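Local coordinates for protein alpha-glucosidase ([Eubacterium] rectale, PDB 6PNR) that probably hydrolyses the alpha-glycosidic bond of sulfoquinovosides, acting as a sulfoquinovosidase of glycoside hydrolase family 31, at residues K306-A310 / K311-F315. Residues are numbered along the deposited sequence; the frame is centred on the assembly and turned at random.
Sequences KEINA and KGIKF
I308 and I313 meet through both backbone and side chain where the chain leaves helix 301-310 and turns into strand 314-319. The carbonyl oxygen of I308 accepts two hydrogen bonds: I313 N lies 3.0 Å from I308 O, tilted moderately from the carbonyl plane, and K311 N, equally close to I308 O, sits well above that plane on the opposite face. The second bond is the more bent at the hydrogen. G312 N donates to N309 O over 2.8 Å at a straighter 159°, so the amides of K311, G312 and I313 all find acceptors on the last helical turn. N309 O accepts a second hydrogen bond, from a water 2.8 Å away, and that water in turn accepts from K314 NZ; the lysine chain, bent at chi2, reaches back over the turn while its charged end also makes a cation-pi contact with W237. A CA-H...O contact between N309 CA and I313 O adds a weaker link. G312, the C-prime residue, has the positive phi with which the helix is ended, a conformation in which a CB would press on the preceding carbonyl oxygen. On the inner side, I308 holds CG1 between its backbone N and carbonyl carbon (chi1 67°), and with chi2 near anti this carries CD1 out toward the strand. I308 CD1 lies 4.1 Å from I313 CG2 and 4.2 Å from F315 CB, close to the plane of the phenyl ring at its edge. F254 of helix 250-262 and I270 of strand 267-271 touch both I308 and F315, placing this apolar cluster between helices and sheet. The paired bonds I313 N to I308 O and G312 N to N309 O define a Schellman motif, here closing a helix of the TIM-barrel domain and leading directly into a strand of its parallel sheet.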
ATOM      1  N   LYS A 306      -2.163 -16.184 -49.629  1.00 32.23           N
ATOM      2  CA  LYS A 306      -1.758 -15.869 -50.999  1.00 30.95           C
ATOM      3  C   LYS A 306      -2.818 -15.036 -51.706  1.00 34.13           C
ATOM      4  O   LYS A 306      -2.496 -14.051 -52.383  1.00 33.35           O
ATOM      5  CB  LYS A 306      -1.487 -17.150 -51.791  1.00 36.21           C
ATOM      6  CG  LYS A 306      -0.224 -17.908 -51.397  1.00 34.11           C
ATOM      7  CD  LYS A 306      -0.162 -19.250 -52.135  1.00 37.56           C
ATOM      8  CE  LYS A 306       1.167 -19.967 -51.917  1.00 41.46           C
ATOM      9  NZ  LYS A 306       1.150 -21.342 -52.509  1.00 38.53           N
ATOM     10  N   GLU A 307      -4.094 -15.400 -51.533  1.00 30.62           N
ATOM     11  CA  GLU A 307      -5.169 -14.673 -52.205  1.00 38.45           C
ATOM     12  C   GLU A 307      -5.203 -13.211 -51.785  1.00 37.50           C
ATOM     13  O   GLU A 307      -5.292 -12.316 -52.634  1.00 37.25           O
ATOM     14  CB  GLU A 307      -6.516 -15.331 -51.917  1.00 36.86           C
ATOM     15  CG  GLU A 307      -6.603 -16.781 -52.331  1.00 53.20           C
ATOM     16  CD  GLU A 307      -7.921 -17.410 -51.914  1.00 64.52           C
ATOM     17  OE1 GLU A 307      -8.830 -16.654 -51.493  1.00 62.90           O
ATOM     18  OE2 GLU A 307      -8.042 -18.654 -52.001  1.00 63.82           O
ATOM     19  N   ILE A 308      -5.141 -12.940 -50.475  1.00 31.66           N
ATOM     20  CA  ILE A 308      -5.247 -11.540 -50.076  1.00 30.11           C
ATOM     21  C   ILE A 308      -3.958 -10.785 -50.402  1.00 29.80           C
ATOM     22  O   ILE A 308      -4.000  -9.576 -50.668  1.00 30.29           O
ATOM     23  CB  ILE A 308      -5.643 -11.398 -48.588  1.00 31.08           C
ATOM     24  CG1 ILE A 308      -4.544 -11.905 -47.662  1.00 24.40           C
ATOM     25  CG2 ILE A 308      -6.957 -12.112 -48.298  1.00 33.76           C
ATOM     26  CD1 ILE A 308      -4.772 -11.519 -46.230  1.00 26.59           C
ATOM     27  N   ASN A 309      -2.800 -11.467 -50.390  1.00 33.31           N
ATOM     28  CA  ASN A 309      -1.556 -10.842 -50.849  1.00 29.18           C
ATOM     29  C   ASN A 309      -1.696 -10.317 -52.274  1.00 36.00           C
ATOM     30  O   ASN A 309      -1.249  -9.203 -52.582  1.00 32.65           O
ATOM     31  CB  ASN A 309      -0.398 -11.839 -50.810  1.00 32.97           C
ATOM     32  CG  ASN A 309       0.133 -12.077 -49.414  1.00 35.25           C
ATOM     33  OD1 ASN A 309      -0.308 -11.456 -48.440  1.00 35.11           O
ATOM     34  ND2 ASN A 309       1.084 -13.001 -49.305  1.00 30.21           N
ATOM     35  N   ALA A 310      -2.301 -11.115 -53.160  1.00 29.26           N
ATOM     36  CA  ALA A 310      -2.483 -10.684 -54.543  1.00 36.14           C
ATOM     37  C   ALA A 310      -3.369  -9.448 -54.641  1.00 40.69           C
ATOM     38  O   ALA A 310      -3.344  -8.759 -55.666  1.00 39.96           O
ATOM     39  CB  ALA A 310      -3.067 -11.831 -55.379  1.00 32.88           C
ATOM     40  N   LYS A 311      -4.136  -9.141 -53.594  1.00 39.22           N
ATOM     41  CA  LYS A 311      -4.943  -7.929 -53.531  1.00 39.85           C
ATOM     42  C   LYS A 311      -4.259  -6.799 -52.775  1.00 39.29           C
ATOM     43  O   LYS A 311      -4.906  -5.791 -52.481  1.00 40.89           O
ATOM     44  CB  LYS A 311      -6.301  -8.226 -52.885  1.00 41.40           C
ATOM     45  CG  LYS A 311      -7.219  -9.103 -53.715  1.00 47.43           C
ATOM     46  CD  LYS A 311      -8.496  -9.461 -52.936  1.00 55.23           C
ATOM     47  CE  LYS A 311      -9.228  -8.211 -52.411  1.00 64.32           C
ATOM     48  NZ  LYS A 311     -10.445  -8.523 -51.587  1.00 57.72           N
ATOM     49  N   GLY A 312      -2.971  -6.944 -52.448  1.00 35.14           N
ATOM     50  CA  GLY A 312      -2.250  -5.890 -51.759  1.00 33.38           C
ATOM     51  C   GLY A 312      -2.401  -5.871 -50.253  1.00 30.61           C
ATOM     52  O   GLY A 312      -2.181  -4.825 -49.633  1.00 29.84           O
ATOM     53  N   ILE A 313      -2.771  -6.991 -49.631  1.00 31.69           N
ATOM     54  CA  ILE A 313      -3.084  -7.008 -48.204  1.00 27.96           C
ATOM     55  C   ILE A 313      -2.226  -8.064 -47.525  1.00 30.43           C
ATOM     56  O   ILE A 313      -2.174  -9.213 -47.979  1.00 28.30           O
ATOM     57  CB  ILE A 313      -4.583  -7.266 -47.958  1.00 29.95           C
ATOM     58  CG1 ILE A 313      -5.391  -6.113 -48.548  1.00 32.55           C
ATOM     59  CG2 ILE A 313      -4.889  -7.414 -46.456  1.00 27.50           C
ATOM     60  CD1 ILE A 313      -6.838  -6.409 -48.695  1.00 35.21           C
ATOM     61  N   LYS A 314      -1.569  -7.682 -46.428  1.00 22.88           N
ATOM     62  CA  LYS A 314      -0.732  -8.635 -45.708  1.00 23.69           C
ATOM     63  C   LYS A 314      -1.531  -9.344 -44.610  1.00 30.70           C
ATOM     64  O   LYS A 314      -2.611  -8.899 -44.209  1.00 27.94           O
ATOM     65  CB  LYS A 314       0.488  -7.927 -45.112  1.00 26.38           C
ATOM     66  CG  LYS A 314       1.379  -7.160 -46.154  1.00 27.32           C
ATOM     67  CD  LYS A 314       1.777  -8.043 -47.336  1.00 26.77           C
ATOM     68  CE  LYS A 314       2.753  -7.309 -48.281  1.00 34.42           C
ATOM     69  NZ  LYS A 314       3.080  -8.143 -49.482  1.00 37.23           N
ATOM     70  N   PHE A 315      -0.989 -10.469 -44.127  1.00 23.57           N
ATOM     71  CA  PHE A 315      -1.586 -11.208 -43.019  1.00 25.49           C
ATOM     72  C   PHE A 315      -0.619 -11.172 -41.844  1.00 29.12           C
ATOM     73  O   PHE A 315       0.578 -11.420 -42.020  1.00 26.47           O
ATOM     74  CB  PHE A 315      -1.905 -12.656 -43.408  1.00 25.42           C
ATOM     75  CG  PHE A 315      -2.703 -13.409 -42.363  1.00 26.97           C
ATOM     76  CD1 PHE A 315      -2.074 -13.974 -41.254  1.00 28.21           C
ATOM     77  CD2 PHE A 315      -4.079 -13.555 -42.490  1.00 29.41           C
ATOM     78  CE1 PHE A 315      -2.803 -14.665 -40.285  1.00 26.98           C
ATOM     79  CE2 PHE A 315      -4.811 -14.250 -41.528  1.00 26.18           C
ATOM     80  CZ  PHE A 315      -4.170 -14.802 -40.428  1.00 26.35           C
TER
HETATM   81  O   HOH W   1       0.653  -7.973 -50.872  1.00 34.34           O